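Local coordinates for kinetochore protein Mis16 (Schizosaccharomyces japonicus, PDB 4XYH) that binds histone H4 and recognises the CENP-A-specific chaperone Scm3 as a WD-repeat protein associated with the centromeric Mis18 complex, at residues 50-55 with 78-83; 197-202 with 241-246; 247-252 with 262-267; 382-387 with 401-406. All blocks are in the same frame, centred on the assembly; numbering follows the deposited sequence.

Contact 1: residues 50-55 with 78-83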
loop_
_atom_site.group_PDB
_atom_site.type_symbol
_atom_site.label_atom_id
_atom_site.label_comp_id
_atom_site.label_asym_id
_atom_site.label_seq_id
_atom_site.Cartn_x
_atom_site.Cartn_y
_atom_site.Cartn_z
ATOM N N GLU A 50 -6.670 4.989 18.073
ATOM C CA GLU A 50 -6.072 4.685 19.369
ATOM C C GLU A 50 -4.596 4.324 19.226
ATOM O O GLU A 50 -3.750 4.842 19.943
ATOM C CB GLU A 50 -6.834 3.556 20.053
ATOM C CG GLU A 50 -6.182 3.084 21.339
ATOM C CD GLU A 50 -7.058 2.122 22.136
ATOM O OE1 GLU A 50 -8.174 1.805 21.670
ATOM O OE2 GLU A 50 -6.631 1.691 23.233
ATOM N N TRP A 51 -4.283 3.436 18.288
ATOM C CA TRP A 51 -2.892 3.163 17.946
ATOM C C TRP A 51 -2.658 3.528 16.497
ATOM O O TRP A 51 -3.584 3.501 15.690
ATOM C CB TRP A 51 -2.536 1.690 18.155
ATOM C CG TRP A 51 -2.736 1.199 19.538
ATOM C CD1 TRP A 51 -3.840 0.567 20.039
ATOM C CD2 TRP A 51 -1.807 1.300 20.613
ATOM N NE1 TRP A 51 -3.651 0.266 21.359
ATOM C CE2 TRP A 51 -2.410 0.705 21.740
ATOM C CE3 TRP A 51 -0.516 1.836 20.734
ATOM C CZ2 TRP A 51 -1.767 0.628 22.978
ATOM C CZ3 TRP A 51 0.124 1.759 21.963
ATOM C CH2 TRP A 51 -0.503 1.158 23.070
ATOM N N PRO A 52 -1.413 3.857 16.149
ATOM C CA PRO A 52 -1.127 3.996 14.718
ATOM C C PRO A 52 -1.404 2.693 13.952
ATOM O O PRO A 52 -1.252 1.586 14.501
ATOM C CB PRO A 52 0.363 4.342 14.683
ATOM C CG PRO A 52 0.909 3.851 15.994
ATOM C CD PRO A 52 -0.207 3.984 16.984
ATOM N N SER A 53 -1.841 2.838 12.703
ATOM C CA SER A 53 -1.912 1.716 11.789
ATOM C C SER A 53 -0.828 1.866 10.730
ATOM O O SER A 53 -0.592 2.964 10.223
ATOM C CB SER A 53 -3.294 1.627 11.134
ATOM O OG SER A 53 -3.349 0.505 10.255
ATOM N N LEU A 54 -0.164 0.766 10.401
ATOM C CA LEU A 54 0.837 0.764 9.333
ATOM C C LEU A 54 0.221 0.416 7.977
ATOM O O LEU A 54 0.886 0.516 6.936
ATOM C CB LEU A 54 1.949 -0.233 9.651
ATOM C CG LEU A 54 2.812 0.156 10.848
ATOM C CD1 LEU A 54 3.672 -1.005 11.327
ATOM C CD2 LEU A 54 3.681 1.333 10.429
ATOM N N THR A 55 -1.040 -0.001 7.992
ATOM C CA THR A 55 -1.660 -0.553 6.790
ATOM C C THR A 55 -3.121 -0.122 6.640
ATOM O O THR A 55 -3.830 0.094 7.634
ATOM C CB THR A 55 -1.568 -2.109 6.799
ATOM O OG1 THR A 55 -2.108 -2.649 5.574
ATOM C CG2 THR A 55 -2.327 -2.702 8.035
ATOM N N GLY A 78 -4.778 -1.975 10.818
ATOM C CA GLY A 78 -3.976 -2.684 11.797
ATOM C C GLY A 78 -3.622 -1.843 13.003
ATOM O O GLY A 78 -4.049 -0.696 13.116
ATOM N N THR A 79 -2.849 -2.415 13.918
ATOM C CA THR A 79 -2.284 -1.638 15.007
ATOM C C THR A 79 -0.771 -1.767 15.036
ATOM O O THR A 79 -0.193 -2.752 14.572
ATOM C CB THR A 79 -2.813 -2.065 16.407
ATOM O OG1 THR A 79 -2.364 -3.396 16.707
ATOM C CG2 THR A 79 -4.326 -1.989 16.477
ATOM N N GLN A 80 -0.135 -0.760 15.602
ATOM C CA GLN A 80 1.270 -0.845 15.936
ATOM C C GLN A 80 1.406 -0.408 17.383
ATOM O O GLN A 80 1.330 0.784 17.678
ATOM C CB GLN A 80 2.109 0.029 15.005
ATOM C CG GLN A 80 3.587 0.061 15.359
ATOM C CD GLN A 80 4.317 1.164 14.625
ATOM O OE1 GLN A 80 3.748 2.219 14.335
ATOM N NE2 GLN A 80 5.577 0.921 14.305
ATOM N N THR A 81 1.559 -1.371 18.289
ATOM C CA THR A 81 1.715 -1.074 19.712
ATOM C C THR A 81 3.185 -1.134 20.099
ATOM O O THR A 81 3.558 -0.683 21.176
ATOM C CB THR A 81 0.927 -2.056 20.622
ATOM O OG1 THR A 81 1.519 -3.360 20.548
ATOM C CG2 THR A 81 -0.550 -2.133 20.237
ATOM N N SER A 82 4.004 -1.704 19.217
ATOM C CA SER A 82 5.443 -1.866 19.442
ATOM C C SER A 82 5.762 -2.641 20.733
ATOM O O SER A 82 6.586 -2.197 21.536
ATOM C CB SER A 82 6.142 -0.494 19.493
ATOM O OG SER A 82 5.573 0.449 18.595
ATOM N N GLY A 83 5.108 -3.780 20.946
ATOM C CA GLY A 83 5.351 -4.588 22.136
ATOM C C GLY A 83 4.619 -4.150 23.404
ATOM O O GLY A 83 4.591 -4.882 24.404
HETATM O O HOH W 1 -4.958 1.438 14.689
#

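Contact 2: residues 197-202 with 241-246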
loop_
_atom_site.group_PDB
_atom_site.type_symbol
_atom_site.label_atom_id
_atom_site.label_comp_id
_atom_site.label_asym_id
_atom_site.label_seq_id
_atom_site.Cartn_x
_atom_site.Cartn_y
_atom_site.Cartn_z
ATOM N N THR A 197 -2.602 -18.412 -3.695
ATOM C CA THR A 197 -1.157 -18.192 -3.755
ATOM C C THR A 197 -0.821 -16.733 -3.395
ATOM O O THR A 197 -1.531 -15.821 -3.808
ATOM C CB THR A 197 -0.600 -18.543 -5.148
ATOM O OG1 THR A 197 -0.610 -19.966 -5.305
ATOM C CG2 THR A 197 0.835 -18.016 -5.327
ATOM N N LEU A 198 0.227 -16.524 -2.599
ATOM C CA LEU A 198 0.653 -15.174 -2.224
ATOM C C LEU A 198 2.164 -15.123 -2.050
ATOM O O LEU A 198 2.835 -16.162 -2.028
ATOM C CB LEU A 198 -0.019 -14.715 -0.926
ATOM C CG LEU A 198 0.363 -15.483 0.346
ATOM C CD1 LEU A 198 0.231 -14.604 1.568
ATOM C CD2 LEU A 198 -0.530 -16.713 0.491
ATOM N N ALA A 199 2.702 -13.922 -1.911
ATOM C CA ALA A 199 4.142 -13.776 -1.723
ATOM C C ALA A 199 4.474 -12.767 -0.639
ATOM O O ALA A 199 3.721 -11.814 -0.407
ATOM C CB ALA A 199 4.805 -13.369 -3.034
ATOM N N THR A 200 5.619 -12.973 0.012
ATOM C CA THR A 200 6.106 -12.045 1.020
ATOM C C THR A 200 7.605 -11.753 0.840
ATOM O O THR A 200 8.353 -12.592 0.330
ATOM C CB THR A 200 5.881 -12.589 2.436
ATOM O OG1 THR A 200 6.539 -13.858 2.567
ATOM C CG2 THR A 200 4.399 -12.761 2.710
ATOM N N GLY A 201 8.023 -10.558 1.256
ATOM C CA GLY A 201 9.412 -10.156 1.238
ATOM C C GLY A 201 9.670 -9.317 2.481
ATOM O O GLY A 201 8.836 -8.492 2.864
ATOM N N THR A 202 10.808 -9.534 3.133
ATOM C CA THR A 202 11.097 -8.831 4.377
ATOM C C THR A 202 12.528 -8.313 4.441
ATOM O O THR A 202 13.269 -8.351 3.459
ATOM C CB THR A 202 10.889 -9.729 5.612
ATOM O OG1 THR A 202 11.999 -10.632 5.738
ATOM C CG2 THR A 202 9.566 -10.513 5.532
ATOM N N LEU A 241 6.427 -5.828 -3.103
ATOM C CA LEU A 241 6.321 -6.799 -4.187
ATOM C C LEU A 241 4.869 -6.900 -4.661
ATOM O O LEU A 241 3.952 -6.601 -3.904
ATOM C CB LEU A 241 6.851 -8.175 -3.760
ATOM C CG LEU A 241 6.454 -8.869 -2.442
ATOM C CD1 LEU A 241 5.000 -9.290 -2.405
ATOM C CD2 LEU A 241 7.328 -10.097 -2.210
ATOM N N GLN A 242 4.662 -7.320 -5.907
ATOM C CA GLN A 242 3.314 -7.416 -6.452
ATOM C C GLN A 242 3.223 -8.461 -7.566
ATOM O O GLN A 242 4.122 -8.590 -8.392
ATOM C CB GLN A 242 2.835 -6.048 -6.969
ATOM C CG GLN A 242 1.317 -6.002 -7.215
ATOM C CD GLN A 242 0.819 -4.722 -7.906
ATOM O OE1 GLN A 242 0.407 -4.757 -9.062
ATOM N NE2 GLN A 242 0.818 -3.608 -7.186
ATOM N N PHE A 243 2.130 -9.213 -7.568
ATOM C CA PHE A 243 1.822 -10.107 -8.666
ATOM C C PHE A 243 1.153 -9.314 -9.776
ATOM O O PHE A 243 0.440 -8.333 -9.510
ATOM C CB PHE A 243 0.908 -11.252 -8.204
ATOM C CG PHE A 243 1.643 -12.417 -7.588
ATOM C CD1 PHE A 243 2.386 -13.289 -8.383
ATOM C CD2 PHE A 243 1.580 -12.649 -6.227
ATOM C CE1 PHE A 243 3.052 -14.367 -7.830
ATOM C CE2 PHE A 243 2.251 -13.734 -5.658
ATOM C CZ PHE A 243 2.986 -14.591 -6.459
ATOM N N HIS A 244 1.389 -9.729 -11.018
ATOM C CA HIS A 244 0.734 -9.107 -12.170
ATOM C C HIS A 244 -0.760 -9.429 -12.198
ATOM O O HIS A 244 -1.161 -10.545 -11.875
ATOM C CB HIS A 244 1.387 -9.564 -13.483
ATOM C CG HIS A 244 1.092 -8.662 -14.638
ATOM N ND1 HIS A 244 -0.125 -8.656 -15.284
ATOM C CD2 HIS A 244 1.843 -7.709 -15.236
ATOM C CE1 HIS A 244 -0.108 -7.741 -16.237
ATOM N NE2 HIS A 244 1.074 -7.151 -16.229
ATOM N N LEU A 245 -1.580 -8.461 -12.598
ATOM C CA LEU A 245 -3.031 -8.661 -12.659
ATOM C C LEU A 245 -3.460 -9.721 -13.667
ATOM O O LEU A 245 -4.535 -10.298 -13.542
ATOM C CB LEU A 245 -3.754 -7.357 -13.012
ATOM C CG LEU A 245 -4.248 -6.377 -11.947
ATOM C CD1 LEU A 245 -4.615 -7.102 -10.656
ATOM C CD2 LEU A 245 -3.229 -5.250 -11.704
ATOM N N GLN A 246 -2.651 -9.957 -14.691
ATOM C CA GLN A 246 -3.096 -10.827 -15.781
ATOM C C GLN A 246 -2.178 -12.005 -15.989
ATOM O O GLN A 246 -2.271 -12.668 -17.010
ATOM C CB GLN A 246 -3.206 -10.046 -17.102
ATOM C CG GLN A 246 -4.129 -8.831 -17.065
ATOM C CD GLN A 246 -5.589 -9.194 -16.809
ATOM O OE1 GLN A 246 -6.036 -10.310 -17.107
ATOM N NE2 GLN A 246 -6.339 -8.251 -16.258
#

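Contact 3: residues 247-252 with 262-267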
loop_
_atom_site.group_PDB
_atom_site.type_symbol
_atom_site.label_atom_id
_atom_site.label_comp_id
_atom_site.label_asym_id
_atom_site.label_seq_id
_atom_site.Cartn_x
_atom_site.Cartn_y
_atom_site.Cartn_z
ATOM N N HIS A 247 -1.275 -12.263 -15.048
ATOM C CA HIS A 247 -0.372 -13.400 -15.215
ATOM C C HIS A 247 -0.077 -14.150 -13.913
ATOM O O HIS A 247 0.450 -13.603 -12.953
ATOM C CB HIS A 247 0.938 -12.961 -15.875
ATOM C CG HIS A 247 1.726 -14.101 -16.442
ATOM N ND1 HIS A 247 1.970 -15.264 -15.739
ATOM C CD2 HIS A 247 2.324 -14.259 -17.649
ATOM C CE1 HIS A 247 2.682 -16.090 -16.487
ATOM N NE2 HIS A 247 2.913 -15.502 -17.648
ATOM N N GLU A 248 -0.423 -15.428 -13.946
ATOM C CA GLU A 248 -0.229 -16.387 -12.877
ATOM C C GLU A 248 1.159 -16.383 -12.221
ATOM O O GLU A 248 1.284 -16.637 -11.018
ATOM C CB GLU A 248 -0.512 -17.772 -13.450
ATOM C CG GLU A 248 -0.941 -18.834 -12.461
ATOM C CD GLU A 248 -1.699 -19.975 -13.161
ATOM O OE1 GLU A 248 -1.538 -20.122 -14.402
ATOM O OE2 GLU A 248 -2.468 -20.704 -12.479
ATOM N N ALA A 249 2.206 -16.119 -13.000
ATOM C CA ALA A 249 3.552 -16.405 -12.512
ATOM C C ALA A 249 4.497 -15.206 -12.537
ATOM O O ALA A 249 5.700 -15.358 -12.297
ATOM C CB ALA A 249 4.154 -17.550 -13.312
ATOM N N LEU A 250 3.965 -14.021 -12.810
ATOM C CA LEU A 250 4.814 -12.850 -12.917
ATOM C C LEU A 250 4.763 -12.033 -11.632
ATOM O O LEU A 250 3.757 -11.381 -11.318
ATOM C CB LEU A 250 4.417 -11.995 -14.121
ATOM C CG LEU A 250 5.483 -11.045 -14.676
ATOM C CD1 LEU A 250 5.182 -10.713 -16.113
ATOM C CD2 LEU A 250 5.564 -9.761 -13.875
ATOM N N LEU A 251 5.879 -12.058 -10.910
ATOM C CA LEU A 251 6.006 -11.366 -9.637
ATOM C C LEU A 251 7.102 -10.317 -9.746
ATOM O O LEU A 251 8.194 -10.622 -10.229
ATOM C CB LEU A 251 6.334 -12.361 -8.522
ATOM C CG LEU A 251 6.659 -11.761 -7.155
ATOM C CD1 LEU A 251 5.383 -11.234 -6.522
ATOM C CD2 LEU A 251 7.310 -12.811 -6.278
ATOM N N THR A 252 6.820 -9.089 -9.315
ATOM C CA THR A 252 7.855 -8.064 -9.284
ATOM C C THR A 252 8.245 -7.684 -7.850
ATOM O O THR A 252 7.414 -7.724 -6.942
ATOM C CB THR A 252 7.432 -6.792 -10.032
ATOM O OG1 THR A 252 8.533 -5.879 -10.032
ATOM C CG2 THR A 252 6.229 -6.125 -9.370
ATOM N N ILE A 262 12.008 -8.942 -11.877
ATOM C CA ILE A 262 10.830 -9.672 -12.321
ATOM C C ILE A 262 11.120 -11.134 -12.110
ATOM O O ILE A 262 12.167 -11.627 -12.528
ATOM C CB ILE A 262 10.496 -9.410 -13.804
ATOM C CG1 ILE A 262 10.279 -7.915 -14.043
ATOM C CG2 ILE A 262 9.274 -10.218 -14.213
ATOM C CD1 ILE A 262 9.044 -7.364 -13.339
ATOM N N HIS A 263 10.215 -11.824 -11.436
ATOM C CA HIS A 263 10.428 -13.225 -11.157
ATOM C C HIS A 263 9.362 -14.039 -11.842
ATOM O O HIS A 263 8.200 -13.615 -11.901
ATOM C CB HIS A 263 10.407 -13.490 -9.650
ATOM C CG HIS A 263 11.192 -12.495 -8.860
ATOM N ND1 HIS A 263 12.541 -12.632 -8.623
ATOM C CD2 HIS A 263 10.826 -11.328 -8.278
ATOM C CE1 HIS A 263 12.972 -11.600 -7.924
ATOM N NE2 HIS A 263 11.949 -10.797 -7.697
ATOM N N ASP A 264 9.769 -15.202 -12.354
ATOM C CA ASP A 264 8.856 -16.217 -12.880
ATOM C C ASP A 264 8.675 -17.316 -11.834
ATOM O O ASP A 264 9.574 -18.142 -11.634
ATOM C CB ASP A 264 9.401 -16.801 -14.189
ATOM C CG ASP A 264 8.439 -17.791 -14.852
ATOM O OD1 ASP A 264 7.491 -18.265 -14.189
ATOM O OD2 ASP A 264 8.638 -18.110 -16.048
ATOM N N THR A 265 7.512 -17.347 -11.183
ATOM C CA THR A 265 7.325 -18.242 -10.035
ATOM C C THR A 265 7.184 -19.716 -10.426
ATOM O O THR A 265 7.105 -20.586 -9.554
ATOM C CB THR A 265 6.098 -17.836 -9.181
ATOM O OG1 THR A 265 4.905 -17.855 -9.981
ATOM C CG2 THR A 265 6.300 -16.455 -8.605
ATOM N N ARG A 266 7.177 -19.995 -11.728
ATOM C CA ARG A 266 7.156 -21.372 -12.208
ATOM C C ARG A 266 8.550 -22.011 -12.157
ATOM O O ARG A 266 8.690 -23.227 -12.199
ATOM C CB ARG A 266 6.595 -21.426 -13.630
ATOM C CG ARG A 266 5.094 -21.184 -13.699
ATOM C CD ARG A 266 4.652 -20.840 -15.110
ATOM N NE ARG A 266 5.577 -19.896 -15.727
ATOM C CZ ARG A 266 5.336 -19.225 -16.849
ATOM N NH1 ARG A 266 4.187 -19.384 -17.487
ATOM N NH2 ARG A 266 6.246 -18.385 -17.329
ATOM N N LEU A 267 9.576 -21.180 -12.056
ATOM C CA LEU A 267 10.955 -21.657 -12.066
ATOM C C LEU A 267 11.448 -21.858 -10.638
ATOM O O LEU A 267 11.032 -21.147 -9.726
ATOM C CB LEU A 267 11.854 -20.668 -12.814
ATOM C CG LEU A 267 11.952 -20.807 -14.337
ATOM C CD1 LEU A 267 10.645 -21.253 -14.960
ATOM C CD2 LEU A 267 12.411 -19.503 -14.967
#

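Contact 4: residues 382-387 with 401-406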
loop_
_atom_site.group_PDB
_atom_site.type_symbol
_atom_site.label_atom_id
_atom_site.label_comp_id
_atom_site.label_asym_id
_atom_site.label_seq_id
_atom_site.Cartn_x
_atom_site.Cartn_y
_atom_site.Cartn_z
ATOM N N THR A 382 0.126 15.590 8.897
ATOM C CA THR A 382 1.115 16.377 9.637
ATOM C C THR A 382 2.302 15.497 10.009
ATOM O O THR A 382 3.099 15.830 10.883
ATOM C CB THR A 382 0.504 16.972 10.908
ATOM O OG1 THR A 382 -0.302 15.966 11.522
ATOM C CG2 THR A 382 -0.398 18.172 10.566
ATOM N N ASN A 383 2.394 14.355 9.344
ATOM C CA ASN A 383 3.500 13.443 9.544
ATOM C C ASN A 383 3.667 12.547 8.346
ATOM O O ASN A 383 2.846 12.567 7.428
ATOM C CB ASN A 383 3.294 12.588 10.791
ATOM C CG ASN A 383 4.380 12.801 11.809
ATOM O OD1 ASN A 383 5.530 12.413 11.593
ATOM N ND2 ASN A 383 4.032 13.441 12.915
ATOM N N ARG A 384 4.740 11.770 8.369
ATOM C CA ARG A 384 5.054 10.832 7.312
ATOM C C ARG A 384 3.862 9.941 7.005
ATOM O O ARG A 384 3.205 9.431 7.909
ATOM C CB ARG A 384 6.250 9.977 7.711
ATOM C CG ARG A 384 6.537 8.876 6.729
ATOM C CD ARG A 384 7.421 7.808 7.319
ATOM N NE ARG A 384 7.510 6.671 6.415
ATOM C CZ ARG A 384 6.884 5.518 6.605
ATOM N NH1 ARG A 384 6.119 5.343 7.684
ATOM N NH2 ARG A 384 7.027 4.541 5.715
ATOM N N VAL A 385 3.580 9.766 5.723
ATOM C CA VAL A 385 2.476 8.920 5.296
ATOM C C VAL A 385 2.904 7.456 5.238
ATOM O O VAL A 385 3.847 7.119 4.525
ATOM C CB VAL A 385 1.950 9.364 3.911
ATOM C CG1 VAL A 385 0.760 8.503 3.488
ATOM C CG2 VAL A 385 1.576 10.838 3.951
ATOM N N SER A 386 2.197 6.592 5.965
ATOM C CA SER A 386 2.548 5.166 6.082
ATOM C C SER A 386 2.002 4.260 4.977
ATOM O O SER A 386 2.683 3.332 4.547
ATOM C CB SER A 386 2.054 4.626 7.422
ATOM O OG SER A 386 2.534 5.431 8.486
ATOM N N ASP A 387 0.757 4.500 4.560
ATOM C CA ASP A 387 0.079 3.658 3.572
ATOM C C ASP A 387 -1.097 4.426 2.984
ATOM O O ASP A 387 -1.531 5.442 3.543
ATOM C CB ASP A 387 -0.402 2.336 4.199
ATOM C CG ASP A 387 -0.616 1.226 3.152
ATOM O OD1 ASP A 387 -0.150 1.385 2.001
ATOM O OD2 ASP A 387 -1.235 0.183 3.486
ATOM N N LEU A 401 -2.942 7.028 5.617
ATOM C CA LEU A 401 -2.510 6.932 7.012
ATOM C C LEU A 401 -1.187 7.626 7.218
ATOM O O LEU A 401 -0.317 7.570 6.350
ATOM C CB LEU A 401 -2.324 5.478 7.442
ATOM C CG LEU A 401 -3.486 4.533 7.659
ATOM C CD1 LEU A 401 -2.898 3.138 7.717
ATOM C CD2 LEU A 401 -4.186 4.898 8.954
ATOM N N ALA A 402 -1.016 8.233 8.385
ATOM C CA ALA A 402 0.260 8.839 8.727
ATOM C C ALA A 402 0.710 8.333 10.091
ATOM O O ALA A 402 -0.082 7.730 10.818
ATOM C CB ALA A 402 0.161 10.363 8.705
ATOM N N ASP A 403 1.973 8.592 10.427
ATOM C CA ASP A 403 2.617 8.056 11.641
ATOM C C ASP A 403 2.050 8.580 12.953
ATOM O O ASP A 403 2.318 8.023 14.003
ATOM C CB ASP A 403 4.124 8.343 11.612
ATOM C CG ASP A 403 4.862 7.446 10.633
ATOM O OD1 ASP A 403 4.309 6.375 10.301
ATOM O OD2 ASP A 403 5.983 7.797 10.190
ATOM N N ASP A 404 1.259 9.639 12.896
ATOM C CA ASP A 404 0.706 10.234 14.106
ATOM C C ASP A 404 -0.717 9.772 14.419
ATOM O O ASP A 404 -1.520 10.577 14.891
ATOM C CB ASP A 404 0.720 11.762 13.992
ATOM C CG ASP A 404 0.035 12.268 12.710
ATOM O OD1 ASP A 404 -0.754 11.518 12.103
ATOM O OD2 ASP A 404 0.289 13.420 12.305
ATOM N N ASN A 405 -1.034 8.510 14.121
ATOM C CA ASN A 405 -2.345 7.925 14.450
ATOM C C ASN A 405 -3.538 8.497 13.675
ATOM O O ASN A 405 -4.694 8.291 14.065
ATOM C CB ASN A 405 -2.644 8.074 15.945
ATOM C CG ASN A 405 -1.723 7.252 16.820
ATOM O OD1 ASN A 405 -0.555 7.025 16.489
ATOM N ND2 ASN A 405 -2.251 6.788 17.946
ATOM N N ILE A 406 -3.268 9.203 12.582
ATOM C CA ILE A 406 -4.336 9.818 11.808
ATOM C C ILE A 406 -4.677 9.032 10.553
ATOM O O ILE A 406 -3.799 8.747 9.733
ATOM C CB ILE A 406 -3.971 11.261 11.406
ATOM C CG1 ILE A 406 -3.962 12.155 12.639
ATOM C CG2 ILE A 406 -4.980 11.807 10.421
ATOM C CD1 ILE A 406 -5.280 12.166 13.356
HETATM O O HOH W 2 -1.602 13.174 9.892
#

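Contact 1: residues 50-55 with 78-83
Trp51 and Thr81 make the aromatic part of this contact. The methyl CG2 of Thr81 sits over the centre of one indole face, 3.8 Å from the centroid of the six-membered ring, a CH-pi contact that suits a branched residue with one apolar arm. The other arm, OG1, bonds to the carbonyl of Asp85.

Apolar packing continues at Gln80, whose CG lies anti to its backbone N (chi1 176°) and whose chain is extended beyond it. The extended chain carries the amide obliquely across Leu54, with Gln80 CD 4.0 Å from Leu54 CD1, while OE1 of Gln80 comes 3.7 Å from CG of the Pro52 ring.

The two loops belong to a seven-bladed beta-propeller: 50-55 carries the chain from strand 41-48, which completes the last blade, to strand 56-58 in the first, and 78-83 links strands 70-77 and 87-97 of that first blade.

Polar bonds fix how the loops lie on each other. Ser53 OG accepts from Gly78 N at 2.9 Å and donates to Thr55 O at 2.7 Å, meeting a lone pair in the carbonyl plane, so the small hydroxyl ties its own loop and the next together. Gln80 N gives a weak, bent bond to Pro52 O (129° at the hydrogen); proline lacks an N-H and can join the pairing here only as an acceptor. A water donates to both Trp51 O and Gly78 O. At Gly78 a side chain would be pressed into Thr55, its CB only 3.2 Å from Thr55 CG2.

Contact 2: residues 197-202 with 241-246
The Phe243 ring meets strand 197-201 with its far end. Leu198 C lies at the ring edge, near its plane, 3.9 Å from Phe243 CE2. The methyl CB of Ala199 approaches Phe243 CE2 obliquely at 3.7 Å. Thr197 crosses the phenyl at about a right angle and brings CG2 to 4.2 Å from CZ of Phe243. A small residue at Ala199 suits this place, since its single methyl leaves the aromatic tip close to the backbone.

Leu241 fills the other end of the contact. With CG between the backbone N and the carbonyl carbon (chi1 48°), its two methyls reach the opposing strand: CD1 lies 3.5 Å from Ala199 O, and CD2 lies 3.5 Å from the carbonyl carbon of Thr200. Gly201 suits its position, because a CB there would stand 3.3 Å from Leu241 CD2. An alanine in place of Leu241 would probably open a gap over the backbone of Ala199, Thr200 and Gly201 and leave them without their apolar cover.

No hydrogen bond spans the segments. Their strand axes pass 7.6 Å apart and run nearly antiparallel, at 165°, as expected of two sheets packed face to face. Thr200 turns its side chain from the interface into its own blade, where OG1 bonds with His181 and Trp210, the histidine, threonine and tryptophan part of the WD40 structural tetrad. Strand 197-201 lies between strands 187-190 and 207-211, and strand 238-243 begins the next blade of the propeller, beside strand 250-255, whose Leu251 touches both Ala199 and Phe243.

Contact 3: residues 247-252 with 262-267
Leu251 and His263 face each other as an antiparallel hydrogen-bonded pair in the tightly packed part of the contact. Leu251 N donates to His263 O at 3.0 Å, almost straight at 179°, and His263 N returns a bond to Leu251 O at 2.6 Å. Buried Ala249 belongs here too, its O taking a bond from Thr265 N at 2.9 Å. On the other face of the sheet, Leu250 CD2 meets Ile262 CG2 at 3.8 Å. Leu250 and Thr252 also pack against strand 284-289; branched side chains suit this face, with Thr252 OG1 bonded to Gln261 O.

On the looser, more exposed side, Ala249 CB is the floor under one face of the Arg266 guanidinium, 3.7 Å from NE, and His247 presents its edge to NH1, the planes 81° apart. Arg266 grips Asp264 side-on, NE to OD1 at 2.9 Å and NH2 to OD2 at 2.7 Å, while OD1 also accepts Arg266 N in an Asx turn. An alanine at Asp264 would probably leave the Arg266 charge without its mate and the guanidinium free to swing off Ala249.

His263-Asp264 occupies the place of the Trp-Asp dipeptide of a WD repeat, and the paired charges, with the Asx turn, probably hold the turn's shape on the exposed side.

Contact 4: residues 382-387 with 401-406
Val385 and Ala402 form an antiparallel non-hydrogen-bonded pair with CA atoms 4.1 Å apart, flanked by bonds from Asp403 N to Arg384 O and from Ser386 N to Leu401 O, the second 2.7 Å long. The methyl of Ala402 suits so close a pairing.

Side chains carry the contact at the turn. Thr382 OG1 donates to Asp404 OD2 at 2.7 Å, meeting it nearly along the C-O bond, and Asn383 CB packs on the same oxygen at 3.5 Å. A water takes the Thr382 N-H and donates to Asp404 OD1, so both carboxylate oxygens are engaged. Asp403 holds CG anti to its carbonyl carbon (chi1 -74°), which brings the carboxylate at a slant across the extended Arg384 chain: OD2 lies 3.2 Å from Arg384 CD, and OD1 makes a weak salt bridge with NH1 at 3.3 Å, the two planes 26° apart. Ser386 OG lies 2.7 Å from the same OD1. The long arginine suits this place because its cation also makes a cation-pi contact with Tyr329.

The hairpin forms the inner half of the last WD blade. Thr382 touches Ile26 and Tyr30 of helix 19-40, Ile406 packs on strand 41-48, and Asp387 reaches the first blades through Val56 N and a salt bridge to Arg138.

From the N terminus, helix 19-40 and strand 41-48 lead into contact 1, which closes a loop of 22 residues containing strands 56-58 and 70-77. Contact 2 then spans 38 residues and joins one blade to the next. Contact 3 starts where contact 2 ends and closes a short hairpin in the later of those two blades; Gln242 O and Thr252 N probably bond between the two. Contact 4 closes the hairpin of strands 385-390 and 398-402, in the last blade. All four follow in series, none nesting or crossing. Contacts 1 and 4 nevertheless touch, Pro52 on Asn405 and Thr55 on Leu401, where the two ends of the chain meet and close the propeller ring. Contact 3 lies about 32 Å from either, centre to centre.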